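ABC transporter periplasmic peptide-binding protein (Pseudoalteromonas, PDB 4QFO) probably binds dipeptides in the periplasm and hands them to an ABC transporter for uptake, here holding a methionine and a leucine linked as a dipeptide. Local coordinates at residues D87-T92 against F168-S173; Q324-G329 against Y385-R390; W377-S382 against V429-A434. All coordinates share one frame; numbering follows the deposited sequence.

Contact 1: residues D87-T92 against F168-S173; sequences DGKSVT and FNAESS
Gly88 and Lys89, in the hairpin turn between strands 79-84 and 90-95, meet Phe168 and Ala170, in the loop that follows strand 162-167. The contact lies at the protein surface, and no direct hydrogen bond crosses it. The methyl of Ala170 forms its middle. It points toward the turn, with CB 3.5 Å from Gly88 O, and it also touches Asp87 O. Gly88 has a positive phi of 76°. A beta carbon at this position would lie uncomfortably close to the Ala170 methyl, so the lack of a side chain suits both the turn and the approach of the loop.

Lys89 lies alongside the loop. Its CG is anti to the carbonyl carbon (chi1 -61°), which places it 3.7 Å from Ala170 N. The chain then bends at chi3 and brings CE to 3.2 Å from Phe168 O. This is a carbon-oxygen contact made by the methylene next to the amine.

A water links the backbones. It donates to Gly88 O at 2.7 Å and to Glu171 O at 3.2 Å.

The turn is braced from within. Lys89 N donates to Asp87 OD1 at 3.0 Å, with an angle of 156° at the hydrogen, and reaches it from above the carboxylate plane. The same oxygen is hydrogen-bonded to Ser85 OG, which also holds Ser90 N. Lys89 pairs through its backbone with Leu167, just before the loop. The arrangement is that of a beta-hairpin turn stabilised by an Asx turn, at one end of the strands of a four-stranded antiparallel sheet.

Contact 2: residues Q324-G329 against Y385-R390; sequences QAVYYG and YNPNAR. With LEU (leucine), chain D.
Tyr327 and Tyr385 are joined by the one hydrogen bond that crosses this contact. Tyr327 OH donates to Tyr385 O at 2.5 Å, a very short distance. The carbonyl oxygen lies at the edge of the Tyr327 ring, in its plane. Tyr385 uses its own hydroxyl at the other end of the residue: Tyr385 OH donates to the leucine OXT at 2.6 Å. Its CG sits between the backbone N and the carbonyl carbon (chi1 45°), and the ring leads away from Tyr327 toward the bound peptide. Tyr327 is therefore a second-shell residue, gripping the backbone of a residue that touches the ligand. Arg383, Gly50 and Thr48 also hydrogen-bond the leucine, so the contact backs one wall of the dipeptide site.

A second set of polar bonds shapes the turn before helix 389-401. Asn386 OD1 accepts from Asn388 N at 2.9 Å, an Asx turn, with the donor tilted 26° from the carbonyl plane. Asn388 is the N-cap of that helix, and its OD1 takes the backbone N of Lys391. The amine of Lys391 in turn reaches Ala325 O, near the end of helix 319-325.

The apolar contacts centre on Pro387. The Pro387 and Tyr327 side chains cross at about a right angle, with Pro387 CD 3.4 Å from Tyr327 CE1. Pro387 CG lies 3.5 Å from Val326 O and 4.0 Å from Val326 CG1. That methyl branch is anti to the backbone N (chi1 173°) and also passes Asn386 OD1 at 3.9 Å. Met392 of helix 389-401 packs against Val326, Tyr327 and Asn386.

Contact 3: residues W377-S382 against V429-A434; sequences WAMPVS and VLLGWA. With MET (methionine), chain C; LEU (leucine), chain D.
Trp377 and Val429 pair side by side in parallel strands, and here the two backbones come close. Their CA atoms are 4.4 Å apart. Leu430 N donates to Trp377 O at 2.9 Å, with an angle of 169° at the hydrogen. Val429 CA also approaches this oxygen, as a CA-H...O contact. On the same face of the sheet, Trp377 CB lies 4.0 Å from Val429 CB. Val429 CG2 also touches Trp377 O.

Met379 continues the packing beyond the paired residues. Its CG is modelled so near Leu430 O that the exact spacing is doubtful. The chain then bends at its last torsion (chi3 -74°), and SD rests 3.6 Å from Leu431 CD2. The two side chains cross at about a right angle. The five residues that touch across the contact are all buried, so none of them faces solvent.

The loose part lies further on. After Met379 the segment 377-382 swings away, and Gly432 to Ala434 meet the peptide instead. Ala434 N donates to the methionine O at 2.9 Å, and the methionine N donates back to Ala434 O at 2.9 Å. The methionine N sits over one face of the Trp433 indole, 3.0 Å from the ring plane and offset toward the rim. An alanine at Trp433 would remove the indole face and would probably leave the peptide's amino end without its aromatic floor. The leucine CD1 meets the edge of the same ring.

Strand 428-434 also pairs with strand 291-297, and strand 372-378 with strand 405-410. Helix 389-401 covers the face bearing Ala378 and Leu430, while helix 414-422 packs against Trp377 and Val429.

Overall arrangement
From the N terminus, contact 1 comes first. It closes a loop of 75 residues between 87-92 and 168-173, and ties the hairpin turn to the loop leaving the four-stranded antiparallel sheet. It ends before the others begin and lies on the far side of the chain's centre. Contact 2 closes a loop of 55 residues and contact 3 one of 46. These two cross: 377-382 falls between 324-329 and 385-390, and 385-390 falls before 429-434. Their centres are about 11 Å apart and they touch, Ala389 lying against Met379 and Leu430. Together they join helices 319-325 and 389-401 to strands 372-378 and 428-434, beside the bound dipeptide.

Contact 1: residues D87-T92 against F168-S173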
# COMPACT_ATOMS: atom_id res chain seq x y z
N ASP A 87 22.32 -12.91 -16.98
CA ASP A 87 21.76 -13.94 -16.10
C ASP A 87 20.77 -13.36 -15.10
O ASP A 87 20.17 -14.09 -14.30
CB ASP A 87 22.87 -14.75 -15.40
CG ASP A 87 23.65 -13.93 -14.39
OD1 ASP A 87 23.29 -12.75 -14.15
OD2 ASP A 87 24.63 -14.47 -13.83
N GLY A 88 20.60 -12.05 -15.15
CA GLY A 88 19.58 -11.39 -14.35
C GLY A 88 19.91 -11.24 -12.88
O GLY A 88 19.02 -10.92 -12.08
N LYS A 89 21.17 -11.45 -12.52
CA LYS A 89 21.57 -11.38 -11.11
C LYS A 89 22.40 -10.15 -10.71
O LYS A 89 22.73 -9.99 -9.54
CB LYS A 89 22.28 -12.67 -10.70
CG LYS A 89 21.39 -13.90 -10.85
CD LYS A 89 22.19 -15.19 -10.82
CE LYS A 89 22.77 -15.45 -9.45
NZ LYS A 89 23.66 -16.64 -9.47
N SER A 90 22.72 -9.29 -11.68
CA SER A 90 23.34 -8.00 -11.39
C SER A 90 22.50 -6.92 -12.04
O SER A 90 22.09 -7.07 -13.18
CB SER A 90 24.74 -7.89 -12.00
OG SER A 90 25.48 -9.09 -11.89
N VAL A 91 22.28 -5.83 -11.32
CA VAL A 91 21.56 -4.70 -11.88
C VAL A 91 22.35 -3.45 -11.56
O VAL A 91 22.56 -3.15 -10.39
CB VAL A 91 20.15 -4.55 -11.27
CG1 VAL A 91 19.47 -3.30 -11.80
CG2 VAL A 91 19.32 -5.81 -11.52
N THR A 92 22.80 -2.75 -12.58
CA THR A 92 23.65 -1.58 -12.37
C THR A 92 22.84 -0.29 -12.55
O THR A 92 22.16 -0.11 -13.54
CB THR A 92 24.87 -1.59 -13.33
OG1 THR A 92 25.55 -2.84 -13.20
CG2 THR A 92 25.85 -0.47 -12.98
N PHE A 168 21.01 -12.98 -5.13
CA PHE A 168 21.21 -14.42 -4.98
C PHE A 168 20.57 -15.12 -6.16
O PHE A 168 21.12 -16.06 -6.72
CB PHE A 168 20.60 -14.94 -3.67
CG PHE A 168 21.25 -14.38 -2.44
CD1 PHE A 168 22.50 -14.83 -2.03
CD2 PHE A 168 20.62 -13.41 -1.69
CE1 PHE A 168 23.09 -14.31 -0.90
CE2 PHE A 168 21.21 -12.88 -0.56
CZ PHE A 168 22.45 -13.33 -0.16
N ASN A 169 19.39 -14.64 -6.53
CA ASN A 169 18.65 -15.20 -7.65
C ASN A 169 18.02 -14.10 -8.49
O ASN A 169 17.70 -13.02 -7.98
CB ASN A 169 17.55 -16.14 -7.15
CG ASN A 169 18.06 -17.16 -6.14
OD1 ASN A 169 19.00 -17.91 -6.42
ND2 ASN A 169 17.46 -17.17 -4.95
N ALA A 170 17.84 -14.36 -9.77
CA ALA A 170 17.06 -13.47 -10.62
C ALA A 170 15.60 -13.50 -10.17
O ALA A 170 15.01 -14.57 -10.01
CB ALA A 170 17.20 -13.88 -12.09
N GLU A 171 15.02 -12.32 -9.94
CA GLU A 171 13.60 -12.20 -9.65
C GLU A 171 13.02 -11.19 -10.62
O GLU A 171 13.49 -10.06 -10.69
CB GLU A 171 13.35 -11.74 -8.21
CG GLU A 171 13.64 -12.80 -7.15
CD GLU A 171 13.04 -12.48 -5.79
OE1 GLU A 171 13.01 -13.38 -4.92
OE2 GLU A 171 12.60 -11.33 -5.58
N SER A 172 11.99 -11.60 -11.36
CA SER A 172 11.44 -10.74 -12.41
C SER A 172 10.72 -9.51 -11.86
O SER A 172 10.37 -8.61 -12.63
CB SER A 172 10.54 -11.55 -13.36
OG SER A 172 9.74 -12.47 -12.64
N SER A 173 10.51 -9.46 -10.55
CA SER A 173 9.80 -8.34 -9.93
C SER A 173 10.76 -7.28 -9.36
O SER A 173 10.33 -6.23 -8.89
CB SER A 173 8.91 -8.85 -8.79
OG SER A 173 9.70 -9.45 -7.78
O HOH W 1 16.46 -10.23 -11.93

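Contact 2: residues Q324-G329 against Y385-R390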
# COMPACT_ATOMS: atom_id res chain seq x y z
N GLN A 324 -24.09 -2.63 -4.66
CA GLN A 324 -25.02 -1.51 -4.78
C GLN A 324 -24.90 -0.49 -3.64
O GLN A 324 -24.78 0.71 -3.88
CB GLN A 324 -26.48 -2.01 -4.87
CG GLN A 324 -26.75 -3.05 -5.96
CD GLN A 324 -27.94 -3.96 -5.64
OE1 GLN A 324 -28.05 -5.07 -6.18
NE2 GLN A 324 -28.82 -3.50 -4.76
N ALA A 325 -24.94 -0.98 -2.40
CA ALA A 325 -25.08 -0.11 -1.22
C ALA A 325 -23.76 0.46 -0.70
O ALA A 325 -23.72 1.58 -0.19
CB ALA A 325 -25.78 -0.86 -0.10
N VAL A 326 -22.68 -0.31 -0.80
CA VAL A 326 -21.37 0.17 -0.38
C VAL A 326 -20.61 0.86 -1.53
O VAL A 326 -20.13 1.99 -1.40
CB VAL A 326 -20.51 -0.98 0.19
CG1 VAL A 326 -19.09 -0.50 0.47
CG2 VAL A 326 -21.17 -1.56 1.45
N TYR A 327 -20.51 0.18 -2.67
CA TYR A 327 -19.75 0.75 -3.78
C TYR A 327 -20.56 1.69 -4.67
O TYR A 327 -20.00 2.27 -5.59
CB TYR A 327 -19.10 -0.35 -4.62
CG TYR A 327 -18.01 -1.07 -3.87
CD1 TYR A 327 -16.68 -0.62 -3.91
CD2 TYR A 327 -18.30 -2.20 -3.11
CE1 TYR A 327 -15.69 -1.28 -3.23
CE2 TYR A 327 -17.30 -2.87 -2.42
CZ TYR A 327 -16.00 -2.40 -2.48
OH TYR A 327 -15.02 -3.07 -1.77
N TYR A 328 -21.86 1.82 -4.39
CA TYR A 328 -22.74 2.74 -5.12
C TYR A 328 -22.68 2.50 -6.63
O TYR A 328 -22.65 3.45 -7.40
CB TYR A 328 -22.34 4.19 -4.84
CG TYR A 328 -22.88 4.74 -3.55
CD1 TYR A 328 -22.74 4.03 -2.36
CD2 TYR A 328 -23.53 5.98 -3.51
CE1 TYR A 328 -23.22 4.53 -1.17
CE2 TYR A 328 -24.02 6.50 -2.32
CZ TYR A 328 -23.87 5.76 -1.15
OH TYR A 328 -24.36 6.25 0.04
N GLY A 329 -22.62 1.24 -7.04
CA GLY A 329 -22.51 0.91 -8.44
C GLY A 329 -21.16 1.19 -9.09
O GLY A 329 -21.01 0.97 -10.28
N TYR A 385 -10.13 0.31 -2.14
CA TYR A 385 -10.70 -1.02 -2.30
C TYR A 385 -12.01 -1.20 -1.54
O TYR A 385 -12.72 -2.18 -1.76
CB TYR A 385 -9.68 -2.10 -1.91
CG TYR A 385 -8.93 -1.85 -0.62
CD1 TYR A 385 -9.46 -2.22 0.60
CD2 TYR A 385 -7.66 -1.28 -0.64
CE1 TYR A 385 -8.77 -2.01 1.78
CE2 TYR A 385 -6.95 -1.07 0.53
CZ TYR A 385 -7.52 -1.44 1.74
OH TYR A 385 -6.83 -1.24 2.91
N ASN A 386 -12.33 -0.25 -0.67
CA ASN A 386 -13.50 -0.36 0.20
C ASN A 386 -13.84 0.99 0.82
O ASN A 386 -13.20 1.41 1.78
CB ASN A 386 -13.30 -1.40 1.31
CG ASN A 386 -14.57 -1.66 2.13
OD1 ASN A 386 -15.52 -0.85 2.12
ND2 ASN A 386 -14.60 -2.78 2.84
N PRO A 387 -14.83 1.68 0.23
CA PRO A 387 -15.20 3.03 0.65
C PRO A 387 -15.90 3.08 2.01
O PRO A 387 -15.99 4.16 2.58
CB PRO A 387 -16.14 3.50 -0.47
CG PRO A 387 -16.67 2.23 -1.08
CD PRO A 387 -15.53 1.26 -0.99
N ASN A 388 -16.39 1.94 2.51
CA ASN A 388 -17.11 1.93 3.78
C ASN A 388 -17.21 0.57 4.46
O ASN A 388 -18.24 -0.10 4.37
CB ASN A 388 -18.52 2.49 3.58
CG ASN A 388 -19.16 2.93 4.90
OD1 ASN A 388 -18.75 2.50 5.97
ND2 ASN A 388 -20.17 3.77 4.80
N ALA A 389 -16.15 0.20 5.17
CA ALA A 389 -16.07 -1.13 5.77
C ALA A 389 -17.14 -1.34 6.84
O ALA A 389 -17.67 -2.44 6.98
CB ALA A 389 -14.67 -1.36 6.36
N ARG A 390 -17.44 -0.29 7.60
CA ARG A 390 -18.48 -0.34 8.63
C ARG A 390 -19.84 -0.69 8.02
O ARG A 390 -20.52 -1.60 8.48
CB ARG A 390 -18.56 1.02 9.37
CG ARG A 390 -18.98 0.96 10.83
CD ARG A 390 -19.93 -0.16 11.11
NE ARG A 390 -20.70 -0.01 12.35
CZ ARG A 390 -20.19 -0.09 13.58
NH1 ARG A 390 -18.89 -0.28 13.76
NH2 ARG A 390 -20.99 0.04 14.62
N LEU D . -1.80 -0.49 2.17
CA LEU D . -3.05 -0.65 2.88
C LEU D . -3.85 0.63 2.68
O LEU D . -3.24 1.71 2.60
CB LEU D . -2.78 -0.85 4.37
CG LEU D . -2.71 -2.25 4.98
CD1 LEU D . -2.27 -3.29 3.98
CD2 LEU D . -1.81 -2.24 6.23
OXT LEU D . -5.08 0.63 2.60

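Contact 3: residues W377-S382 against V429-A434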
# COMPACT_ATOMS: atom_id res chain seq x y z
N TRP A 377 -13.83 -7.32 11.95
CA TRP A 377 -13.11 -6.08 12.19
C TRP A 377 -13.22 -5.20 10.95
O TRP A 377 -12.85 -5.61 9.85
CB TRP A 377 -11.64 -6.39 12.50
CG TRP A 377 -11.42 -6.95 13.88
CD1 TRP A 377 -12.07 -8.01 14.46
CD2 TRP A 377 -10.48 -6.47 14.85
NE1 TRP A 377 -11.58 -8.22 15.73
CE2 TRP A 377 -10.62 -7.29 16.00
CE3 TRP A 377 -9.55 -5.43 14.87
CZ2 TRP A 377 -9.85 -7.09 17.14
CZ3 TRP A 377 -8.78 -5.24 16.01
CH2 TRP A 377 -8.94 -6.07 17.13
N ALA A 378 -13.74 -3.99 11.13
CA ALA A 378 -14.03 -3.10 10.02
C ALA A 378 -13.15 -1.87 10.06
O ALA A 378 -13.03 -1.22 11.10
CB ALA A 378 -15.49 -2.69 10.07
N MET A 379 -12.55 -1.55 8.93
CA MET A 379 -11.71 -0.36 8.79
C MET A 379 -12.49 0.91 9.07
O MET A 379 -13.62 1.06 8.61
CB MET A 379 -11.11 -0.28 7.38
CG MET A 379 -10.54 -1.60 6.92
SD MET A 379 -9.75 -1.45 5.33
CE MET A 379 -11.19 -1.33 4.28
N PRO A 380 -11.88 1.83 9.83
CA PRO A 380 -12.48 3.10 10.27
C PRO A 380 -12.44 4.20 9.22
O PRO A 380 -13.09 5.23 9.42
CB PRO A 380 -11.56 3.51 11.43
CG PRO A 380 -10.24 3.04 11.01
CD PRO A 380 -10.51 1.67 10.35
N VAL A 381 -11.66 4.03 8.16
CA VAL A 381 -11.58 5.04 7.11
C VAL A 381 -11.81 4.40 5.75
O VAL A 381 -11.69 3.17 5.57
CB VAL A 381 -10.23 5.78 7.09
CG1 VAL A 381 -10.09 6.70 8.32
CG2 VAL A 381 -9.08 4.81 7.01
N SER A 382 -12.14 5.25 4.79
CA SER A 382 -12.46 4.84 3.44
C SER A 382 -11.16 4.50 2.68
O SER A 382 -10.18 5.23 2.78
CB SER A 382 -13.23 5.97 2.77
OG SER A 382 -13.42 5.74 1.39
N VAL A 429 -11.59 -9.97 9.22
CA VAL A 429 -11.33 -8.56 8.98
C VAL A 429 -11.61 -8.18 7.54
O VAL A 429 -11.26 -8.90 6.61
CB VAL A 429 -9.87 -8.15 9.34
CG1 VAL A 429 -8.89 -9.02 8.61
CG2 VAL A 429 -9.61 -6.67 9.02
N LEU A 430 -12.21 -7.01 7.37
CA LEU A 430 -12.41 -6.42 6.05
C LEU A 430 -11.22 -5.53 5.73
O LEU A 430 -11.14 -4.39 6.19
CB LEU A 430 -13.70 -5.61 6.01
CG LEU A 430 -15.01 -6.37 6.26
CD1 LEU A 430 -16.17 -5.40 6.40
CD2 LEU A 430 -15.27 -7.36 5.14
N LEU A 431 -10.28 -6.06 4.95
CA LEU A 431 -9.10 -5.29 4.56
C LEU A 431 -8.92 -5.30 3.05
O LEU A 431 -9.87 -5.57 2.31
CB LEU A 431 -7.85 -5.84 5.25
CG LEU A 431 -7.20 -4.92 6.29
CD1 LEU A 431 -5.93 -5.55 6.84
CD2 LEU A 431 -6.91 -3.56 5.69
N GLY A 432 -7.71 -5.01 2.59
CA GLY A 432 -7.44 -4.97 1.17
C GLY A 432 -6.05 -4.49 0.80
O GLY A 432 -5.17 -4.41 1.65
N TRP A 433 -5.86 -4.18 -0.47
CA TRP A 433 -4.57 -3.77 -0.99
C TRP A 433 -4.78 -2.88 -2.20
O TRP A 433 -5.52 -3.25 -3.11
CB TRP A 433 -3.75 -5.00 -1.35
CG TRP A 433 -2.30 -4.77 -1.71
CD1 TRP A 433 -1.76 -4.81 -2.97
CD2 TRP A 433 -1.21 -4.47 -0.82
NE1 TRP A 433 -0.42 -4.57 -2.91
CE2 TRP A 433 -0.05 -4.36 -1.61
CE3 TRP A 433 -1.11 -4.29 0.56
CZ2 TRP A 433 1.20 -4.06 -1.07
CZ3 TRP A 433 0.13 -4.02 1.10
CH2 TRP A 433 1.27 -3.90 0.29
N ALA A 434 -4.19 -1.69 -2.18
CA ALA A 434 -4.08 -0.86 -3.38
C ALA A 434 -2.67 -1.09 -3.89
O ALA A 434 -1.71 -0.76 -3.21
CB ALA A 434 -4.29 0.59 -3.05
N MET C . 0.00 -1.14 -0.84
CA MET C . -0.40 -0.23 0.23
C MET C . -1.73 -0.60 0.86
O MET C . -2.68 -0.96 0.16
CB MET C . -0.49 1.21 -0.30
CG MET C . 0.85 1.92 -0.29
SD MET C . 0.88 3.41 -1.32
CE MET C . -0.84 3.89 -1.33
N LEU D . -1.80 -0.49 2.17
CA LEU D . -3.05 -0.65 2.88
C LEU D . -3.85 0.63 2.68
O LEU D . -3.24 1.71 2.60
CB LEU D . -2.78 -0.85 4.37
CG LEU D . -2.71 -2.25 4.98
CD1 LEU D . -2.27 -3.29 3.98
CD2 LEU D . -1.81 -2.24 6.23
OXT LEU D . -5.08 0.63 2.60